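Local structure of aminopeptidase N (5DLL) at residues 307-312 / 333-338; 192-197 / 276-281. The protein is a zinc metallopeptidase of the M1 family that removes N-terminal amino acids, preferably alanine, and probably degrades intracellular peptides. All blocks are in the same frame, centred on the assembly; numbering follows the deposited sequence.

Interaction 1. Residues 307-312 / 333-338; sequences VGHEYF and GLTVFR. With ZN (zinc ion), chain B.
Helix segments 307-312 and 333-338 run at 135° to each other, their axes 8.9 Å apart at closest approach. They are the two zinc helices of the HExxH motif with its distant glutamate, the M1 peptidase signature. His309 lies in 307-312, His313 follows the end of that helix, and Glu332, on helix 328-346, immediately precedes 333-338. All three bind the zinc, His309 through NE2 at 2.2 Å. The CG of His309 is anti to the backbone N (chi1 174°), which swings the imidazole out toward the other helix. Thr335 meets that ring from above: its CG2 lies 4.1 Å from the His309 ring centroid, almost on the ring normal, a CH-pi contact. CG2 of Val336 sits in the ring plane at the edge, 3.7 Å from CE1 of His309. The other ring nitrogen, ND1, is hydrogen-bonded to OD1 of Asp339, which restrains the ring's rotation. Thr335 OG1 turns back to Lys331 O. Further along, Phe312 and Arg338 cross obliquely. The Arg338 chain bends at chi3 (70°), and its guanidinium has a salt bridge to Asp249. The CB of Phe312 lies over the centre of that guanidinium, 3.7 Å from its CZ.

Interaction 2. Residues 192-197 / 276-281; sequences FKKPCY and ENKGLN
In Tyr197 and Glu276 the first torsion folds CG over the backbone. For Tyr197 (chi1 79°) this brings the ring toward Glu276, whose own chain bends sharply at chi2 (-106°). Lys278 instead has CG anti to the backbone N and bends at chi2 and chi4, so its chain curls toward Phe192. The contact joins short strand 193-195 and the 3-10 turn after it, in the N-terminal domain, to the type II turn Asn277-Leu280 of the catalytic domain. Gly279 takes a positive phi in that turn, and Leu280 N closes it with a 2.9 Å hydrogen bond to Asn277 O.

OE2 of Glu276 comes in at the Tyr197 ring's rim, close to its plane, 3.8 Å from CE1. The carboxylate stands nearly perpendicular to the ring, at 85°. The Tyr197 hydroxyl is hydrogen-bonded to Thr321 OG1, and OE2 of Glu276 has a salt bridge to Lys331. CD of Lys194 lies 4.0 Å from CB of Lys278, an aliphatic contact; Lys194 NZ is salt-bridged to Asp190. NZ of Lys278 comes 4.1 Å from CB of Phe192, and its pairing with Asp258 is long and weak.

No hydrogen bond crosses between the segments. The interface therefore rests on side-chain packing, with most polar tips bound by third parties. Glu276 lies close to Glu310 and to the zinc, in the position of the GxMEN glutamate that binds the substrate amino group in M1 aminopeptidases. The Lys331 salt bridge and the nearby zinc would favour its charged form; the close Glu310 carboxylate would tend to oppose it.

Overall arrangement
The two contacts lie in series: both segments of interaction 2 precede those of interaction 1 in the chain. They are about 15 Å apart, centre to centre. Strand 280-284, the next-to-edge strand of a mixed five-stranded sheet, leads on to helix 297-312, so the sheet and the zinc helices are neighbours in sequence and in space. They also touch directly, as Glu310 OE1 lies 3.2 Å from Glu276 N, and the Glu310 side chain packs on Asn281. Interaction 1 lies wholly within the catalytic domain, while interaction 2 joins that domain to the N-terminal one. Together they place the zinc site beside the domain boundary, with Glu276 at the junction.

Interaction 1. Residues 307-312 / 333-338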
ATOM      1  N   VAL A 307       8.139   7.366   1.315  1.00 36.07           N
ATOM      2  CA  VAL A 307       9.249   7.770   2.172  1.00 35.08           C
ATOM      3  C   VAL A 307       8.799   7.734   3.630  1.00 36.31           C
ATOM      4  O   VAL A 307       9.515   7.231   4.500  1.00 36.98           O
ATOM      5  CB  VAL A 307       9.758   9.188   1.814  1.00 37.40           C
ATOM      6  CG1 VAL A 307      10.766   9.689   2.845  1.00 38.10           C
ATOM      7  CG2 VAL A 307      10.374   9.210   0.419  1.00 36.58           C
ATOM      8  N   GLY A 308       7.611   8.275   3.888  1.00 35.62           N
ATOM      9  CA  GLY A 308       7.029   8.256   5.220  1.00 33.23           C
ATOM     10  C   GLY A 308       7.013   6.859   5.800  1.00 34.03           C
ATOM     11  O   GLY A 308       7.624   6.603   6.840  1.00 30.41           O
ATOM     12  N   HIS A 309       6.334   5.952   5.103  1.00 33.44           N
ATOM     13  CA  HIS A 309       6.130   4.589   5.576  1.00 32.39           C
ATOM     14  C   HIS A 309       7.427   3.927   6.023  1.00 33.19           C
ATOM     15  O   HIS A 309       7.487   3.314   7.086  1.00 34.07           O
ATOM     16  CB  HIS A 309       5.476   3.753   4.477  1.00 32.45           C
ATOM     17  CG  HIS A 309       5.349   2.302   4.816  1.00 32.16           C
ATOM     18  ND1 HIS A 309       4.155   1.726   5.191  1.00 36.54           N
ATOM     19  CD2 HIS A 309       6.267   1.308   4.835  1.00 33.42           C
ATOM     20  CE1 HIS A 309       4.343   0.439   5.425  1.00 35.85           C
ATOM     21  NE2 HIS A 309       5.617   0.161   5.220  1.00 36.67           N
ATOM     22  N   GLU A 310       8.464   4.044   5.203  1.00 35.30           N
ATOM     23  CA  GLU A 310       9.730   3.391   5.504  1.00 37.43           C
ATOM     24  C   GLU A 310      10.429   4.056   6.691  1.00 36.70           C
ATOM     25  O   GLU A 310      11.053   3.362   7.497  1.00 38.55           O
ATOM     26  CB  GLU A 310      10.649   3.356   4.272  1.00 42.49           C
ATOM     27  CG  GLU A 310      10.073   2.647   3.042  1.00 47.95           C
ATOM     28  CD  GLU A 310       9.602   1.216   3.296  1.00 51.10           C
ATOM     29  OE1 GLU A 310      10.191   0.517   4.146  1.00 51.12           O
ATOM     30  OE2 GLU A 310       8.635   0.779   2.629  1.00 55.76           O
ATOM     31  N   TYR A 311      10.323   5.384   6.814  1.00 34.74           N
ATOM     32  CA  TYR A 311      10.901   6.078   7.973  1.00 36.46           C
ATOM     33  C   TYR A 311      10.225   5.633   9.280  1.00 36.19           C
ATOM     34  O   TYR A 311      10.885   5.491  10.317  1.00 36.91           O
ATOM     35  CB  TYR A 311      10.834   7.614   7.834  1.00 42.39           C
ATOM     36  CG  TYR A 311      11.292   8.328   9.098  1.00 41.55           C
ATOM     37  CD1 TYR A 311      12.646   8.479   9.385  1.00 42.85           C
ATOM     38  CD2 TYR A 311      10.366   8.804  10.034  1.00 42.78           C
ATOM     39  CE1 TYR A 311      13.070   9.100  10.555  1.00 48.28           C
ATOM     40  CE2 TYR A 311      10.780   9.422  11.205  1.00 42.36           C
ATOM     41  CZ  TYR A 311      12.132   9.569  11.462  1.00 44.92           C
ATOM     42  OH  TYR A 311      12.553  10.185  12.619  1.00 47.04           O
ATOM     43  N   PHE A 312       8.917   5.400   9.223  1.00 36.48           N
ATOM     44  CA  PHE A 312       8.148   5.035  10.415  1.00 33.97           C
ATOM     45  C   PHE A 312       8.521   3.650  10.939  1.00 34.25           C
ATOM     46  O   PHE A 312       8.436   3.408  12.141  1.00 34.30           O
ATOM     47  CB  PHE A 312       6.641   5.167  10.146  1.00 32.36           C
ATOM     48  CG  PHE A 312       6.233   6.538   9.658  1.00 32.72           C
ATOM     49  CD1 PHE A 312       6.843   7.689  10.160  1.00 32.37           C
ATOM     50  CD2 PHE A 312       5.248   6.684   8.693  1.00 31.49           C
ATOM     51  CE1 PHE A 312       6.489   8.942   9.705  1.00 31.01           C
ATOM     52  CE2 PHE A 312       4.886   7.939   8.236  1.00 31.44           C
ATOM     53  CZ  PHE A 312       5.507   9.068   8.744  1.00 32.27           C
ATOM     54  N   GLY A 333       1.251  -3.589   9.659  1.00 34.44           N
ATOM     55  CA  GLY A 333      -0.050  -2.980   9.979  1.00 34.41           C
ATOM     56  C   GLY A 333       0.047  -1.706  10.813  1.00 33.20           C
ATOM     57  O   GLY A 333      -0.613  -0.703  10.524  1.00 32.48           O
ATOM     58  N   LEU A 334       0.869  -1.753  11.856  1.00 31.30           N
ATOM     59  CA  LEU A 334       1.117  -0.592  12.699  1.00 32.25           C
ATOM     60  C   LEU A 334       1.769   0.531  11.897  1.00 33.03           C
ATOM     61  O   LEU A 334       1.365   1.680  12.011  1.00 43.69           O
ATOM     62  CB  LEU A 334       1.997  -0.980  13.894  1.00 31.59           C
ATOM     63  CG  LEU A 334       2.361   0.110  14.904  1.00 32.37           C
ATOM     64  CD1 LEU A 334       1.120   0.810  15.440  1.00 35.29           C
ATOM     65  CD2 LEU A 334       3.178  -0.472  16.047  1.00 31.48           C
ATOM     66  N   THR A 335       2.758   0.189  11.077  1.00 32.84           N
ATOM     67  CA  THR A 335       3.468   1.165  10.247  1.00 30.96           C
ATOM     68  C   THR A 335       2.610   1.668   9.080  1.00 30.22           C
ATOM     69  O   THR A 335       2.818   2.780   8.593  1.00 30.19           O
ATOM     70  CB  THR A 335       4.774   0.565   9.676  1.00 33.10           C
ATOM     71  OG1 THR A 335       5.489  -0.128  10.707  1.00 30.48           O
ATOM     72  CG2 THR A 335       5.661   1.654   9.098  1.00 34.15           C
ATOM     73  N   VAL A 336       1.670   0.842   8.621  1.00 30.32           N
ATOM     74  CA  VAL A 336       0.712   1.231   7.582  1.00 29.49           C
ATOM     75  C   VAL A 336      -0.292   2.212   8.174  1.00 31.90           C
ATOM     76  O   VAL A 336      -0.598   3.249   7.573  1.00 31.98           O
ATOM     77  CB  VAL A 336      -0.032   0.008   6.990  1.00 31.14           C
ATOM     78  CG1 VAL A 336      -1.252   0.436   6.183  1.00 33.94           C
ATOM     79  CG2 VAL A 336       0.899  -0.820   6.107  1.00 30.59           C
ATOM     80  N   PHE A 337      -0.808   1.881   9.354  1.00 32.85           N
ATOM     81  CA  PHE A 337      -1.698   2.780  10.078  1.00 34.69           C
ATOM     82  C   PHE A 337      -1.035   4.141  10.254  1.00 34.17           C
ATOM     83  O   PHE A 337      -1.660   5.181  10.056  1.00 35.28           O
ATOM     84  CB  PHE A 337      -2.067   2.192  11.441  1.00 37.80           C
ATOM     85  CG  PHE A 337      -2.763   3.163  12.348  1.00 38.01           C
ATOM     86  CD1 PHE A 337      -4.113   3.417  12.199  1.00 39.13           C
ATOM     87  CD2 PHE A 337      -2.062   3.826  13.347  1.00 39.55           C
ATOM     88  CE1 PHE A 337      -4.756   4.317  13.028  1.00 43.21           C
ATOM     89  CE2 PHE A 337      -2.700   4.723  14.186  1.00 38.99           C
ATOM     90  CZ  PHE A 337      -4.048   4.969  14.026  1.00 41.74           C
ATOM     91  N   ARG A 338       0.241   4.128  10.608  1.00 32.77           N
ATOM     92  CA  ARG A 338       0.986   5.362  10.788  1.00 34.15           C
ATOM     93  C   ARG A 338       1.153   6.141   9.484  1.00 33.29           C
ATOM     94  O   ARG A 338       0.932   7.347   9.464  1.00 39.71           O
ATOM     95  CB  ARG A 338       2.341   5.072  11.414  1.00 33.66           C
ATOM     96  CG  ARG A 338       2.238   4.517  12.824  1.00 34.11           C
ATOM     97  CD  ARG A 338       3.607   4.116  13.330  1.00 34.74           C
ATOM     98  NE  ARG A 338       4.424   5.304  13.559  1.00 40.23           N
ATOM     99  CZ  ARG A 338       5.742   5.301  13.717  1.00 42.01           C
ATOM    100  NH1 ARG A 338       6.432   4.173  13.662  1.00 59.42           N
ATOM    101  NH2 ARG A 338       6.374   6.438  13.926  1.00 42.15           N
TER
HETATM  102 ZN    ZN B 901       6.588  -1.754   5.434  1.00 40.06          ZN

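Interaction 2. Residues 192-197 / 276-281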
ATOM      1  N   PHE A 192      22.061  -0.043  18.218  1.00 36.95           N
ATOM      2  CA  PHE A 192      20.782  -0.627  18.631  1.00 39.21           C
ATOM      3  C   PHE A 192      20.621  -2.020  18.050  1.00 37.46           C
ATOM      4  O   PHE A 192      20.813  -2.222  16.849  1.00 38.58           O
ATOM      5  CB  PHE A 192      19.601   0.261  18.207  1.00 40.57           C
ATOM      6  CG  PHE A 192      19.767   1.709  18.587  1.00 43.84           C
ATOM      7  CD1 PHE A 192      19.534   2.132  19.890  1.00 42.49           C
ATOM      8  CD2 PHE A 192      20.184   2.647  17.644  1.00 40.84           C
ATOM      9  CE1 PHE A 192      19.703   3.461  20.242  1.00 42.95           C
ATOM     10  CE2 PHE A 192      20.356   3.973  17.994  1.00 40.42           C
ATOM     11  CZ  PHE A 192      20.113   4.382  19.293  1.00 41.86           C
ATOM     12  N   LYS A 193      20.267  -2.966  18.917  1.00 40.07           N
ATOM     13  CA  LYS A 193      19.979  -4.341  18.519  1.00 45.33           C
ATOM     14  C   LYS A 193      18.932  -4.388  17.394  1.00 46.09           C
ATOM     15  O   LYS A 193      17.890  -3.737  17.482  1.00 45.54           O
ATOM     16  CB  LYS A 193      19.472  -5.147  19.719  1.00 48.05           C
ATOM     17  CG  LYS A 193      20.512  -5.391  20.802  1.00 54.04           C
ATOM     18  CD  LYS A 193      19.870  -5.840  22.111  1.00 66.05           C
ATOM     19  CE  LYS A 193      19.365  -7.277  22.059  1.00 67.78           C
ATOM     20  NZ  LYS A 193      20.463  -8.285  21.964  1.00 67.06           N
ATOM     21  N   LYS A 194      19.225  -5.146  16.335  1.00 42.69           N
ATOM     22  CA  LYS A 194      18.281  -5.346  15.237  1.00 38.14           C
ATOM     23  C   LYS A 194      18.388  -6.750  14.665  1.00 37.64           C
ATOM     24  O   LYS A 194      19.454  -7.367  14.735  1.00 39.84           O
ATOM     25  CB  LYS A 194      18.514  -4.322  14.121  1.00 35.86           C
ATOM     26  CG  LYS A 194      19.810  -4.480  13.334  1.00 33.52           C
ATOM     27  CD  LYS A 194      19.821  -3.539  12.137  1.00 32.23           C
ATOM     28  CE  LYS A 194      21.071  -3.689  11.281  1.00 31.57           C
ATOM     29  NZ  LYS A 194      22.206  -2.859  11.776  1.00 31.25           N
ATOM     30  N   PRO A 195      17.285  -7.259  14.087  1.00 39.21           N
ATOM     31  CA  PRO A 195      17.355  -8.525  13.361  1.00 38.88           C
ATOM     32  C   PRO A 195      18.075  -8.345  12.022  1.00 37.83           C
ATOM     33  O   PRO A 195      18.122  -7.239  11.490  1.00 43.57           O
ATOM     34  CB  PRO A 195      15.886  -8.900  13.163  1.00 38.26           C
ATOM     35  CG  PRO A 195      15.154  -7.604  13.173  1.00 39.38           C
ATOM     36  CD  PRO A 195      15.931  -6.669  14.053  1.00 38.72           C
ATOM     37  N   CYS A 196      18.632  -9.422  11.482  1.00 40.44           N
ATOM     38  CA  CYS A 196      19.472  -9.320  10.293  1.00 37.83           C
ATOM     39  C   CYS A 196      18.726  -8.915   9.014  1.00 37.69           C
ATOM     40  O   CYS A 196      19.356  -8.418   8.084  1.00 39.77           O
ATOM     41  CB  CYS A 196      20.251 -10.622  10.063  1.00 38.90           C
ATOM     42  SG  CYS A 196      19.260 -12.132   9.991  1.00 38.02           S
ATOM     43  N   TYR A 197      17.404  -9.098   8.959  1.00 36.38           N
ATOM     44  CA  TYR A 197      16.639  -8.749   7.752  1.00 35.24           C
ATOM     45  C   TYR A 197      16.665  -7.244   7.460  1.00 34.73           C
ATOM     46  O   TYR A 197      16.354  -6.814   6.342  1.00 38.62           O
ATOM     47  CB  TYR A 197      15.196  -9.281   7.826  1.00 37.20           C
ATOM     48  CG  TYR A 197      14.227  -8.467   8.665  1.00 38.69           C
ATOM     49  CD1 TYR A 197      13.582  -7.351   8.133  1.00 39.16           C
ATOM     50  CD2 TYR A 197      13.930  -8.830   9.978  1.00 38.57           C
ATOM     51  CE1 TYR A 197      12.688  -6.603   8.890  1.00 40.15           C
ATOM     52  CE2 TYR A 197      13.034  -8.090  10.742  1.00 40.99           C
ATOM     53  CZ  TYR A 197      12.417  -6.974  10.194  1.00 40.85           C
ATOM     54  OH  TYR A 197      11.533  -6.227  10.942  1.00 38.65           O
ATOM     55  N   GLU A 276      12.951  -0.983   4.481  1.00 31.90           N
ATOM     56  CA  GLU A 276      13.158  -0.173   5.678  1.00 32.93           C
ATOM     57  C   GLU A 276      14.485  -0.423   6.391  1.00 34.18           C
ATOM     58  O   GLU A 276      14.550  -0.327   7.621  1.00 39.63           O
ATOM     59  CB  GLU A 276      12.010  -0.403   6.676  1.00 34.57           C
ATOM     60  CG  GLU A 276      12.029  -1.745   7.401  1.00 36.22           C
ATOM     61  CD  GLU A 276      10.994  -2.736   6.911  1.00 38.64           C
ATOM     62  OE1 GLU A 276      10.512  -2.601   5.761  1.00 32.71           O
ATOM     63  OE2 GLU A 276      10.677  -3.660   7.699  1.00 39.09           O
ATOM     64  N   ASN A 277      15.547  -0.722   5.648  1.00 31.23           N
ATOM     65  CA  ASN A 277      16.810  -1.092   6.290  1.00 34.03           C
ATOM     66  C   ASN A 277      17.235   0.020   7.242  1.00 32.99           C
ATOM     67  O   ASN A 277      17.191   1.194   6.879  1.00 34.93           O
ATOM     68  CB  ASN A 277      17.912  -1.377   5.264  1.00 34.06           C
ATOM     69  CG  ASN A 277      17.504  -2.405   4.232  1.00 32.81           C
ATOM     70  OD1 ASN A 277      17.515  -2.127   3.035  1.00 33.76           O
ATOM     71  ND2 ASN A 277      17.144  -3.599   4.687  1.00 36.37           N
ATOM     72  N   LYS A 278      17.618  -0.356   8.459  1.00 31.66           N
ATOM     73  CA  LYS A 278      17.859   0.601   9.535  1.00 33.36           C
ATOM     74  C   LYS A 278      18.924   1.635   9.156  1.00 34.01           C
ATOM     75  O   LYS A 278      20.077   1.290   8.910  1.00 34.98           O
ATOM     76  CB  LYS A 278      18.249  -0.146  10.814  1.00 39.15           C
ATOM     77  CG  LYS A 278      18.627   0.719  12.011  1.00 45.86           C
ATOM     78  CD  LYS A 278      17.489   1.607  12.484  1.00 49.36           C
ATOM     79  CE  LYS A 278      17.778   2.200  13.861  1.00 49.24           C
ATOM     80  NZ  LYS A 278      17.363   1.278  14.956  1.00 57.84           N
ATOM     81  N   GLY A 279      18.508   2.900   9.085  1.00 37.91           N
ATOM     82  CA  GLY A 279      19.409   4.014   8.781  1.00 38.96           C
ATOM     83  C   GLY A 279      19.769   4.139   7.309  1.00 39.96           C
ATOM     84  O   GLY A 279      20.496   5.051   6.911  1.00 39.16           O
ATOM     85  N   LEU A 280      19.238   3.235   6.494  1.00 39.16           N
ATOM     86  CA  LEU A 280      19.698   3.063   5.122  1.00 36.53           C
ATOM     87  C   LEU A 280      18.560   2.453   4.318  1.00 35.19           C
ATOM     88  O   LEU A 280      18.579   1.282   3.959  1.00 33.32           O
ATOM     89  CB  LEU A 280      20.950   2.172   5.090  1.00 32.98           C
ATOM     90  CG  LEU A 280      21.612   1.897   3.733  1.00 31.47           C
ATOM     91  CD1 LEU A 280      21.790   3.159   2.905  1.00 31.58           C
ATOM     92  CD2 LEU A 280      22.949   1.211   3.941  1.00 33.61           C
ATOM     93  N   ASN A 281      17.540   3.257   4.074  1.00 36.49           N
ATOM     94  CA  ASN A 281      16.401   2.796   3.309  1.00 35.48           C
ATOM     95  C   ASN A 281      16.814   2.718   1.851  1.00 35.50           C
ATOM     96  O   ASN A 281      17.667   3.485   1.399  1.00 35.34           O
ATOM     97  CB  ASN A 281      15.212   3.736   3.500  1.00 37.93           C
ATOM     98  CG  ASN A 281      14.688   3.740   4.929  1.00 37.94           C
ATOM     99  OD1 ASN A 281      15.168   2.998   5.792  1.00 47.64           O
ATOM    100  ND2 ASN A 281      13.688   4.575   5.183  1.00 40.77           N
TER